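Local coordinates for cycloserine biosynthesis protein DcsG (Streptomyces lavendulae, PDB 6JIL) that catalyses the ATP-dependent cyclisation of O-ureido-D-serine to D-cycloserine, using magnesium, in the biosynthesis of this antitubercular antibiotic, at residues S55-A60 with L272-L277; G141-D146 with V214-F219; A199-A204 with Q221-D226. All coordinates share one frame; numbering follows the deposited sequence.

Contact 1 (S55-A60 with L272-L277); sequences SPWTWA and LCEPSL
E274 receives two indole N-H groups, W57 bonding to its backbone oxygen and W59 to its carboxylate. NE1 of W57 donates to O of E274 at 3.0 Å, and with an N-H...O angle of 167° the bond is nearly straight; the oxygen lies in the plane of the indole, at its pyrrole edge. NE1 of W59 reaches OE2 of E274 at 2.8 Å, but this bond is bent to 138°. Here the donor stands above the carboxylate plane, and OE2 in turn is tilted out of the plane of the W59 ring. Both indoles are turned almost perpendicular to the carboxylate. CG of E274 lies between its backbone N and carbonyl carbon (chi1 36°), and a further bend at chi2 sets CD, bringing the acid group back beside its own main chain, with OE2 turned to W59.

Van der Waals contacts fill in the rest. CD of P56 rests on CB of E274 at 3.8 Å, OE2 of E274 comes within 3.4 Å of W57 CD1, and W57 CZ2 approaches S276 CA at 4.2 Å. Within its own segment, CB of S55 sits over the centre of one face of the W57 ring. The contact illustrates how one buried acidic residue can offer both its main-chain oxygen and its carboxylate to neutral indole N-H groups; the W59 N-H would probably favour the charged form of the acid.

The hydroxyl of S276 bonds R220 and its carbonyl oxygen bonds R254, two probable active-site arginines, which places this junction beside the reaction centre. It joins the loop between strand 50-55 of the parallel sheet and helix 63-76 to the loop between strand 265-271 of the five-stranded antiparallel sheet and helix 285-296, with F53 also packed against E274.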
loop_
_atom_site.group_PDB
_atom_site.type_symbol
_atom_site.label_atom_id
_atom_site.label_comp_id
_atom_site.label_asym_id
_atom_site.label_seq_id
_atom_site.Cartn_x
_atom_site.Cartn_y
_atom_site.Cartn_z
ATOM N N SER A 55 -5.234 -3.882 -9.506
ATOM C CA SER A 55 -5.474 -2.452 -9.443
ATOM C C SER A 55 -6.922 -1.984 -9.299
ATOM O O SER A 55 -7.372 -1.127 -10.060
ATOM C CB SER A 55 -4.861 -1.794 -10.675
ATOM O OG SER A 55 -5.348 -2.416 -11.852
ATOM N N PRO A 56 -7.667 -2.530 -8.323
ATOM C CA PRO A 56 -9.056 -2.121 -8.115
ATOM C C PRO A 56 -8.912 -0.902 -7.209
ATOM O O PRO A 56 -9.512 -0.819 -6.138
ATOM C CB PRO A 56 -9.629 -3.310 -7.378
ATOM C CG PRO A 56 -8.504 -3.648 -6.452
ATOM C CD PRO A 56 -7.276 -3.549 -7.330
ATOM N N TRP A 57 -8.106 0.050 -7.657
ATOM C CA TRP A 57 -7.796 1.204 -6.833
ATOM C C TRP A 57 -8.883 2.173 -6.411
ATOM O O TRP A 57 -8.627 3.053 -5.582
ATOM C CB TRP A 57 -6.600 1.942 -7.433
ATOM C CG TRP A 57 -5.373 1.052 -7.472
ATOM C CD1 TRP A 57 -5.040 0.071 -6.573
ATOM C CD2 TRP A 57 -4.329 1.064 -8.450
ATOM N NE1 TRP A 57 -3.860 -0.529 -6.935
ATOM C CE2 TRP A 57 -3.399 0.063 -8.082
ATOM C CE3 TRP A 57 -4.085 1.823 -9.599
ATOM C CZ2 TRP A 57 -2.247 -0.198 -8.824
ATOM C CZ3 TRP A 57 -2.935 1.562 -10.342
ATOM C CH2 TRP A 57 -2.033 0.560 -9.950
ATOM N N THR A 58 -10.092 2.023 -6.942
ATOM C CA THR A 58 -11.157 2.915 -6.509
ATOM C C THR A 58 -11.705 2.384 -5.182
ATOM O O THR A 58 -12.657 2.933 -4.633
ATOM C CB THR A 58 -12.314 3.019 -7.548
ATOM O OG1 THR A 58 -12.876 1.725 -7.793
ATOM C CG2 THR A 58 -11.804 3.610 -8.845
ATOM N N TRP A 59 -11.100 1.317 -4.666
ATOM C CA TRP A 59 -11.553 0.759 -3.396
ATOM C C TRP A 59 -11.384 1.822 -2.323
ATOM O O TRP A 59 -12.081 1.806 -1.307
ATOM C CB TRP A 59 -10.754 -0.494 -3.007
ATOM C CG TRP A 59 -9.314 -0.241 -2.629
ATOM C CD1 TRP A 59 -8.217 -0.327 -3.445
ATOM C CD2 TRP A 59 -8.823 0.168 -1.347
ATOM N NE1 TRP A 59 -7.079 0.007 -2.752
ATOM C CE2 TRP A 59 -7.420 0.317 -1.462
ATOM C CE3 TRP A 59 -9.431 0.425 -0.111
ATOM C CZ2 TRP A 59 -6.617 0.715 -0.390
ATOM C CZ3 TRP A 59 -8.630 0.823 0.955
ATOM C CH2 TRP A 59 -7.238 0.963 0.806
ATOM N N ALA A 60 -10.452 2.743 -2.558
ATOM C CA ALA A 60 -10.187 3.830 -1.622
ATOM C C ALA A 60 -11.381 4.768 -1.503
ATOM O O ALA A 60 -11.472 5.537 -0.551
ATOM C CB ALA A 60 -8.960 4.616 -2.062
ATOM N N LEU A 272 0.496 -5.087 0.312
ATOM C CA LEU A 272 0.545 -6.523 0.094
ATOM C C LEU A 272 -0.651 -7.097 -0.643
ATOM O O LEU A 272 -0.601 -8.227 -1.132
ATOM C CB LEU A 272 0.677 -7.217 1.445
ATOM C CG LEU A 272 1.737 -6.567 2.331
ATOM C CD1 LEU A 272 1.781 -7.269 3.665
ATOM C CD2 LEU A 272 3.093 -6.619 1.634
ATOM N N CYS A 273 -1.726 -6.322 -0.723
ATOM C CA CYS A 273 -2.939 -6.784 -1.379
ATOM C C CYS A 273 -2.979 -6.472 -2.862
ATOM O O CYS A 273 -2.988 -7.386 -3.679
ATOM C CB CYS A 273 -4.162 -6.179 -0.702
ATOM S SG CYS A 273 -5.708 -6.731 -1.421
ATOM N N GLU A 274 -3.017 -5.184 -3.200
ATOM C CA GLU A 274 -3.053 -4.739 -4.592
ATOM C C GLU A 274 -2.030 -3.620 -4.826
ATOM O O GLU A 274 -2.389 -2.485 -5.126
ATOM C CB GLU A 274 -4.459 -4.246 -4.941
ATOM C CG GLU A 274 -5.174 -3.519 -3.813
ATOM C CD GLU A 274 -4.345 -2.403 -3.206
ATOM O OE1 GLU A 274 -3.339 -2.705 -2.525
ATOM O OE2 GLU A 274 -4.693 -1.222 -3.414
ATOM N N PRO A 275 -0.735 -3.938 -4.703
ATOM C CA PRO A 275 0.324 -2.948 -4.892
ATOM C C PRO A 275 0.735 -2.627 -6.312
ATOM O O PRO A 275 0.680 -3.472 -7.213
ATOM C CB PRO A 275 1.488 -3.576 -4.161
ATOM C CG PRO A 275 1.328 -5.026 -4.565
ATOM C CD PRO A 275 -0.153 -5.244 -4.327
ATOM N N SER A 276 1.145 -1.385 -6.504
ATOM C CA SER A 276 1.699 -0.992 -7.778
ATOM C C SER A 276 3.077 -1.604 -7.525
ATOM O O SER A 276 3.669 -1.389 -6.459
ATOM C CB SER A 276 1.802 0.524 -7.881
ATOM O OG SER A 276 2.812 0.906 -8.801
ATOM N N LEU A 277 3.579 -2.381 -8.472
ATOM C CA LEU A 277 4.870 -3.042 -8.287
ATOM C C LEU A 277 6.055 -2.439 -9.042
ATOM O O LEU A 277 7.197 -2.791 -8.765
ATOM C CB LEU A 277 4.716 -4.523 -8.642
ATOM C CG LEU A 277 3.741 -5.272 -7.729
ATOM C CD1 LEU A 277 3.283 -6.565 -8.383
ATOM C CD2 LEU A 277 4.418 -5.560 -6.397
#

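Contact 2 (G141-D146 with V214-F219); sequences GCYSKD and VPTLDF. With ADP (adenosine-5'-diphosphate), chain G.
Y143 lays its ring against V214 and P215, bridging two loops beside the nucleotide. From CB, chi1 of -148° carries CG to within 3.9 Å of V214 CG2, a methyl that lies over the CD2 and CE2 side of one ring face. Along the other side, CD1 and CE1 each meet P215 CG, at 3.6 Å for CE1, the proline approaching at a slant. V214 CG1 lies near CZ and OH; both valine methyls are modelled too tightly for their exact spacing to be trusted. T216 CG2 is a more distant neighbour of OH, at 3.9 Å. OH also bonds a water at 2.8 Å, which has a weak link to P215 O.

The next residue turns to the nucleotide. In the type I' turn C142-K145, S144 N donates to O3B of ADP at 2.7 Å, while S144 OG bonds H213 O and touches P215 CD at 3.9 Å. Phosphate binding by a loop between two antiparallel strands is familiar from ATP-grasp enzymes. P215 O bonds R220, a probable active-site residue. The contact thus joins the loop between strands 133-138 and 148-151 of one antiparallel sheet to the connection leading from strand 195-202 into strand 220-223 of the other.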
loop_
_atom_site.group_PDB
_atom_site.type_symbol
_atom_site.label_atom_id
_atom_site.label_comp_id
_atom_site.label_asym_id
_atom_site.label_seq_id
_atom_site.Cartn_x
_atom_site.Cartn_y
_atom_site.Cartn_z
ATOM N N GLY A 141 -6.677 4.048 2.474
ATOM C CA GLY A 141 -6.593 4.797 1.232
ATOM C C GLY A 141 -5.382 4.413 0.402
ATOM O O GLY A 141 -4.656 3.479 0.739
ATOM N N CYS A 142 -5.180 5.133 -0.698
ATOM C CA CYS A 142 -4.048 4.918 -1.595
ATOM C C CYS A 142 -3.977 6.060 -2.593
ATOM O O CYS A 142 -4.872 6.910 -2.655
ATOM C CB CYS A 142 -4.181 3.593 -2.366
ATOM S SG CYS A 142 -5.492 3.532 -3.641
ATOM N N TYR A 143 -2.899 6.076 -3.365
ATOM C CA TYR A 143 -2.702 7.089 -4.391
ATOM C C TYR A 143 -2.869 8.513 -3.858
ATOM O O TYR A 143 -3.468 9.363 -4.512
ATOM C CB TYR A 143 -3.688 6.821 -5.528
ATOM C CG TYR A 143 -3.184 7.219 -6.894
ATOM C CD1 TYR A 143 -1.984 6.714 -7.389
ATOM C CD2 TYR A 143 -3.918 8.089 -7.701
ATOM C CE1 TYR A 143 -1.520 7.070 -8.663
ATOM C CE2 TYR A 143 -3.467 8.448 -8.965
ATOM C CZ TYR A 143 -2.267 7.936 -9.441
ATOM O OH TYR A 143 -1.827 8.297 -10.693
ATOM N N SER A 144 -2.337 8.762 -2.664
ATOM C CA SER A 144 -2.407 10.079 -2.032
ATOM C C SER A 144 -3.814 10.551 -1.640
ATOM O O SER A 144 -3.993 11.720 -1.304
ATOM C CB SER A 144 -1.773 11.133 -2.944
ATOM O OG SER A 144 -0.401 10.858 -3.187
ATOM N N LYS A 145 -4.808 9.665 -1.664
ATOM C CA LYS A 145 -6.166 10.070 -1.305
ATOM C C LYS A 145 -6.319 10.668 0.102
ATOM O O LYS A 145 -5.904 10.076 1.099
ATOM C CB LYS A 145 -7.139 8.902 -1.440
ATOM C CG LYS A 145 -8.584 9.347 -1.278
ATOM C CD LYS A 145 -9.566 8.202 -1.363
ATOM C CE LYS A 145 -10.978 8.743 -1.408
ATOM N NZ LYS A 145 -11.095 9.752 -2.505
ATOM N N ASP A 146 -6.938 11.841 0.160
ATOM C CA ASP A 146 -7.185 12.568 1.407
ATOM C C ASP A 146 -5.976 12.675 2.325
ATOM O O ASP A 146 -6.116 12.682 3.549
ATOM C CB ASP A 146 -8.362 11.948 2.169
ATOM C CG ASP A 146 -9.667 12.040 1.395
ATOM O OD1 ASP A 146 -10.016 13.144 0.945
ATOM O OD2 ASP A 146 -10.353 11.009 1.237
ATOM N N VAL A 214 0.143 13.137 -7.090
ATOM C CA VAL A 214 -0.257 11.760 -7.263
ATOM C C VAL A 214 0.955 11.129 -7.979
ATOM O O VAL A 214 1.464 11.684 -8.947
ATOM C CB VAL A 214 -1.583 11.730 -8.083
ATOM C CG1 VAL A 214 -1.388 11.109 -9.449
ATOM C CG2 VAL A 214 -2.647 11.030 -7.280
ATOM N N PRO A 215 1.441 9.973 -7.489
ATOM C CA PRO A 215 2.600 9.255 -8.042
ATOM C C PRO A 215 2.553 8.783 -9.492
ATOM O O PRO A 215 2.527 7.584 -9.758
ATOM C CB PRO A 215 2.769 8.097 -7.070
ATOM C CG PRO A 215 1.368 7.783 -6.719
ATOM C CD PRO A 215 0.787 9.155 -6.454
ATOM N N THR A 216 2.564 9.729 -10.424
ATOM C CA THR A 216 2.549 9.407 -11.845
ATOM C C THR A 216 3.958 8.997 -12.293
ATOM O O THR A 216 4.926 9.198 -11.563
ATOM C CB THR A 216 2.069 10.615 -12.663
ATOM O OG1 THR A 216 2.665 11.809 -12.139
ATOM C CG2 THR A 216 0.554 10.733 -12.591
ATOM N N LEU A 217 4.072 8.432 -13.490
ATOM C CA LEU A 217 5.369 7.978 -14.007
ATOM C C LEU A 217 6.520 8.973 -13.913
ATOM O O LEU A 217 7.654 8.583 -13.647
ATOM C CB LEU A 217 5.229 7.506 -15.460
ATOM C CG LEU A 217 4.475 6.183 -15.580
ATOM C CD1 LEU A 217 4.334 5.777 -17.040
ATOM C CD2 LEU A 217 5.230 5.122 -14.792
ATOM N N ASP A 218 6.246 10.253 -14.132
ATOM C CA ASP A 218 7.311 11.243 -14.055
ATOM C C ASP A 218 7.833 11.407 -12.626
ATOM O O ASP A 218 8.901 11.981 -12.401
ATOM C CB ASP A 218 6.829 12.579 -14.627
ATOM C CG ASP A 218 5.533 13.048 -14.012
ATOM O OD1 ASP A 218 4.610 12.225 -13.845
ATOM O OD2 ASP A 218 5.435 14.252 -13.709
ATOM N N PHE A 219 7.089 10.886 -11.658
ATOM C CA PHE A 219 7.517 10.973 -10.268
ATOM C C PHE A 219 8.311 9.738 -9.860
ATOM O O PHE A 219 8.723 9.618 -8.706
ATOM C CB PHE A 219 6.313 11.118 -9.329
ATOM C CG PHE A 219 5.738 12.506 -9.277
ATOM C CD1 PHE A 219 4.593 12.827 -9.992
ATOM C CD2 PHE A 219 6.334 13.488 -8.499
ATOM C CE1 PHE A 219 4.048 14.109 -9.928
ATOM C CE2 PHE A 219 5.797 14.774 -8.431
ATOM C CZ PHE A 219 4.650 15.084 -9.146
HETATM P PB ADP G . -0.828 6.436 0.162
HETATM O O1B ADP G . 0.410 6.541 -0.867
HETATM O O2B ADP G . -1.222 4.973 0.348
HETATM O O3B ADP G . -2.024 7.219 -0.424
HETATM P PA ADP G . 1.114 7.422 1.840
HETATM O O1A ADP G . 1.516 7.015 3.185
HETATM O O2A ADP G . 2.061 6.678 0.803
HETATM O O3A ADP G . -0.460 7.039 1.636
HETATM O "O5'" ADP G . 1.258 9.021 1.737
HETATM C "C5'" ADP G . 1.244 9.416 0.364
HETATM C "C4'" ADP G . 2.412 10.381 0.122
HETATM O "O4'" ADP G . 2.373 11.457 1.086
HETATM C "C3'" ADP G . 3.752 9.675 0.289
HETATM O "O3'" ADP G . 4.205 9.106 -0.934
HETATM C "C2'" ADP G . 4.665 10.786 0.813
HETATM O "O2'" ADP G . 5.291 11.505 -0.255
HETATM C "C1'" ADP G . 3.708 11.674 1.640
HETATM N N9 ADP G . 3.756 11.327 3.089
HETATM C C8 ADP G . 2.801 10.656 3.814
HETATM N N7 ADP G . 3.146 10.577 5.065
HETATM C C5 ADP G . 4.338 11.184 5.238
HETATM C C6 ADP G . 5.087 11.596 6.374
HETATM N N6 ADP G . 4.725 11.185 7.649
HETATM N N1 ADP G . 6.144 12.409 6.190
HETATM C C2 ADP G . 6.501 12.838 4.978
HETATM N N3 ADP G . 5.825 12.485 3.886
HETATM C C4 ADP G . 4.754 11.673 3.965
HETATM O O HOH W 1 0.050 6.620 -11.860
#

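Contact 3 (A199-A204 with Q221-D226); sequences AIHKGA and QARDAD
R223 spreads its guanidinium alongside H201, the two side chains pointing the same way. H201 CB sits 3.5 Å above the guanidinium plane, displaced toward its rim, and CD2 of the imidazole, over the same group, meets R223 NH2 at 3.5 Å. Ring and guanidinium planes are only 24° apart, yet the nitrogen comes at the imidazole obliquely. CG of R223 is anti to its backbone N (chi1 -164°), and bends at chi2 and chi3 place CD and NE against H201 CB. At the edge of the imidazole, near its plane, lies Q221 CG, 4.1 Å from ND1, so H201 has an arginine and the aliphatic part of a glutamine for neighbours on one face of the sheet.

The backbones themselves pair as antiparallel strands. H201 N donates to Q221 O at 2.8 Å with an angle of 164°, and Q221 N returns a longer bond to H201 O at 3.2 Å, making H201 and Q221 a hydrogen-bonded pair. I200 and A222 form the non-hydrogen-bonded pair next to it. R223 N bonds A199 O at 2.9 Å, with the donor above the carbonyl plane. A225 CB touches A199 CB at 4.1 Å. Strand 220-223 is outermost in its five-stranded sheet, and it begins at the probable active-site residue R220. The I200 side chain points away overall, although CB still touches Q221 O, and packs on N278 and F281.

The chemistry implies that backbone bonds fix the register, while the side chains add van der Waals contacts between flat groups lying side by side. H201 NE2, held weakly by H184 O, lies 4.3 Å from R223 NH2, and the nearby positive charge would probably disfavour protonation of the imidazole.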
loop_
_atom_site.group_PDB
_atom_site.type_symbol
_atom_site.label_atom_id
_atom_site.label_comp_id
_atom_site.label_asym_id
_atom_site.label_seq_id
_atom_site.Cartn_x
_atom_site.Cartn_y
_atom_site.Cartn_z
ATOM N N ALA A 199 13.617 -1.802 -7.002
ATOM C CA ALA A 199 13.052 -0.651 -6.324
ATOM C C ALA A 199 13.067 0.582 -7.213
ATOM O O ALA A 199 13.658 0.588 -8.298
ATOM C CB ALA A 199 13.828 -0.377 -5.041
ATOM N N ILE A 200 12.395 1.628 -6.750
ATOM C CA ILE A 200 12.355 2.883 -7.474
ATOM C C ILE A 200 12.400 4.006 -6.457
ATOM O O ILE A 200 12.240 3.796 -5.257
ATOM C CB ILE A 200 11.047 3.068 -8.283
ATOM C CG1 ILE A 200 9.893 3.402 -7.332
ATOM C CG2 ILE A 200 10.739 1.813 -9.084
ATOM C CD1 ILE A 200 8.603 3.805 -8.026
ATOM N N HIS A 201 12.640 5.205 -6.955
ATOM C CA HIS A 201 12.631 6.371 -6.119
ATOM C C HIS A 201 11.337 7.071 -6.528
ATOM O O HIS A 201 10.974 7.082 -7.709
ATOM C CB HIS A 201 13.841 7.264 -6.395
ATOM C CG HIS A 201 13.685 8.651 -5.866
ATOM N ND1 HIS A 201 13.243 9.697 -6.645
ATOM C CD2 HIS A 201 13.833 9.149 -4.616
ATOM C CE1 HIS A 201 13.122 10.780 -5.898
ATOM N NE2 HIS A 201 13.474 10.474 -4.663
ATOM N N LYS A 202 10.619 7.603 -5.549
ATOM C CA LYS A 202 9.380 8.309 -5.818
ATOM C C LYS A 202 9.513 9.670 -5.148
ATOM O O LYS A 202 9.821 9.749 -3.956
ATOM C CB LYS A 202 8.185 7.547 -5.236
ATOM C CG LYS A 202 6.851 8.231 -5.492
ATOM C CD LYS A 202 5.719 7.619 -4.674
ATOM C CE LYS A 202 5.437 6.180 -5.085
ATOM N NZ LYS A 202 4.296 5.607 -4.325
ATOM N N GLY A 203 9.291 10.738 -5.910
ATOM C CA GLY A 203 9.409 12.072 -5.351
ATOM C C GLY A 203 8.390 12.351 -4.264
ATOM O O GLY A 203 7.441 11.589 -4.085
ATOM N N ALA A 204 8.591 13.445 -3.533
ATOM C CA ALA A 204 7.673 13.833 -2.469
ATOM C C ALA A 204 6.309 14.099 -3.099
ATOM O O ALA A 204 6.230 14.507 -4.251
ATOM C CB ALA A 204 8.194 15.082 -1.764
ATOM N N GLN A 221 11.455 6.618 -10.815
ATOM C CA GLN A 221 12.674 6.274 -11.526
ATOM C C GLN A 221 13.394 5.117 -10.848
ATOM O O GLN A 221 13.460 5.051 -9.617
ATOM C CB GLN A 221 13.603 7.486 -11.654
ATOM C CG GLN A 221 13.895 8.228 -10.387
ATOM C CD GLN A 221 14.831 9.394 -10.629
ATOM O OE1 GLN A 221 14.560 10.259 -11.467
ATOM N NE2 GLN A 221 15.944 9.426 -9.899
ATOM N N ALA A 222 13.905 4.197 -11.665
ATOM C CA ALA A 222 14.623 3.021 -11.179
ATOM C C ALA A 222 15.655 3.378 -10.112
ATOM O O ALA A 222 16.397 4.345 -10.245
ATOM C CB ALA A 222 15.304 2.306 -12.345
ATOM N N ARG A 223 15.693 2.584 -9.052
ATOM C CA ARG A 223 16.625 2.815 -7.960
ATOM C C ARG A 223 17.150 1.481 -7.450
ATOM O O ARG A 223 16.474 0.459 -7.526
ATOM C CB ARG A 223 15.915 3.537 -6.818
ATOM C CG ARG A 223 16.834 4.173 -5.795
ATOM C CD ARG A 223 17.277 5.553 -6.263
ATOM N NE ARG A 223 17.265 6.518 -5.166
ATOM C CZ ARG A 223 17.349 7.836 -5.328
ATOM N NH1 ARG A 223 17.451 8.353 -6.549
ATOM N NH2 ARG A 223 17.320 8.640 -4.273
ATOM N N ASP A 224 18.362 1.487 -6.929
ATOM C CA ASP A 224 18.926 0.265 -6.384
ATOM C C ASP A 224 18.947 0.440 -4.874
ATOM O O ASP A 224 19.734 1.226 -4.346
ATOM C CB ASP A 224 20.333 0.058 -6.921
ATOM C CG ASP A 224 20.567 -1.356 -7.370
ATOM O OD1 ASP A 224 20.797 -2.222 -6.497
ATOM O OD2 ASP A 224 20.497 -1.605 -8.597
ATOM N N ALA A 225 18.065 -0.272 -4.183
ATOM C CA ALA A 225 17.974 -0.167 -2.728
ATOM C C ALA A 225 19.234 -0.712 -2.076
ATOM O O ALA A 225 19.756 -1.743 -2.504
ATOM C CB ALA A 225 16.752 -0.926 -2.223
ATOM N N ASP A 226 19.727 -0.026 -1.049
ATOM C CA ASP A 226 20.926 -0.494 -0.369
ATOM C C ASP A 226 20.583 -1.598 0.616
ATOM O O ASP A 226 19.406 -1.912 0.824
ATOM C CB ASP A 226 21.660 0.654 0.342
ATOM C CG ASP A 226 20.762 1.465 1.249
ATOM O OD1 ASP A 226 20.007 2.315 0.734
ATOM O OD2 ASP A 226 20.807 1.260 2.480
HETATM O O HOH W 2 16.340 -1.538 -9.039
#

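Set side by side, the three contacts pass from core to surface. Contact 1 is the most buried, and it relies on side-chain N-H donors meeting a single acidic residue. Contact 2 is partly buried and across its segments largely apolar, its polar atoms turning mostly to ADP, water and residues outside the two segments. Contact 3, at an outer strand, depends on main-chain bonds and has exposed polar side chains. Contacts 1 and 2 touch where W59 CH2 packs on G141 N and C142 SG meets A60 CB. Contacts 2 and 3 share the connection between strands 195-202 and 220-223: P215 packs on K202, and F219 O probably bonds G203 N. Contacts 1 and 3 do not touch.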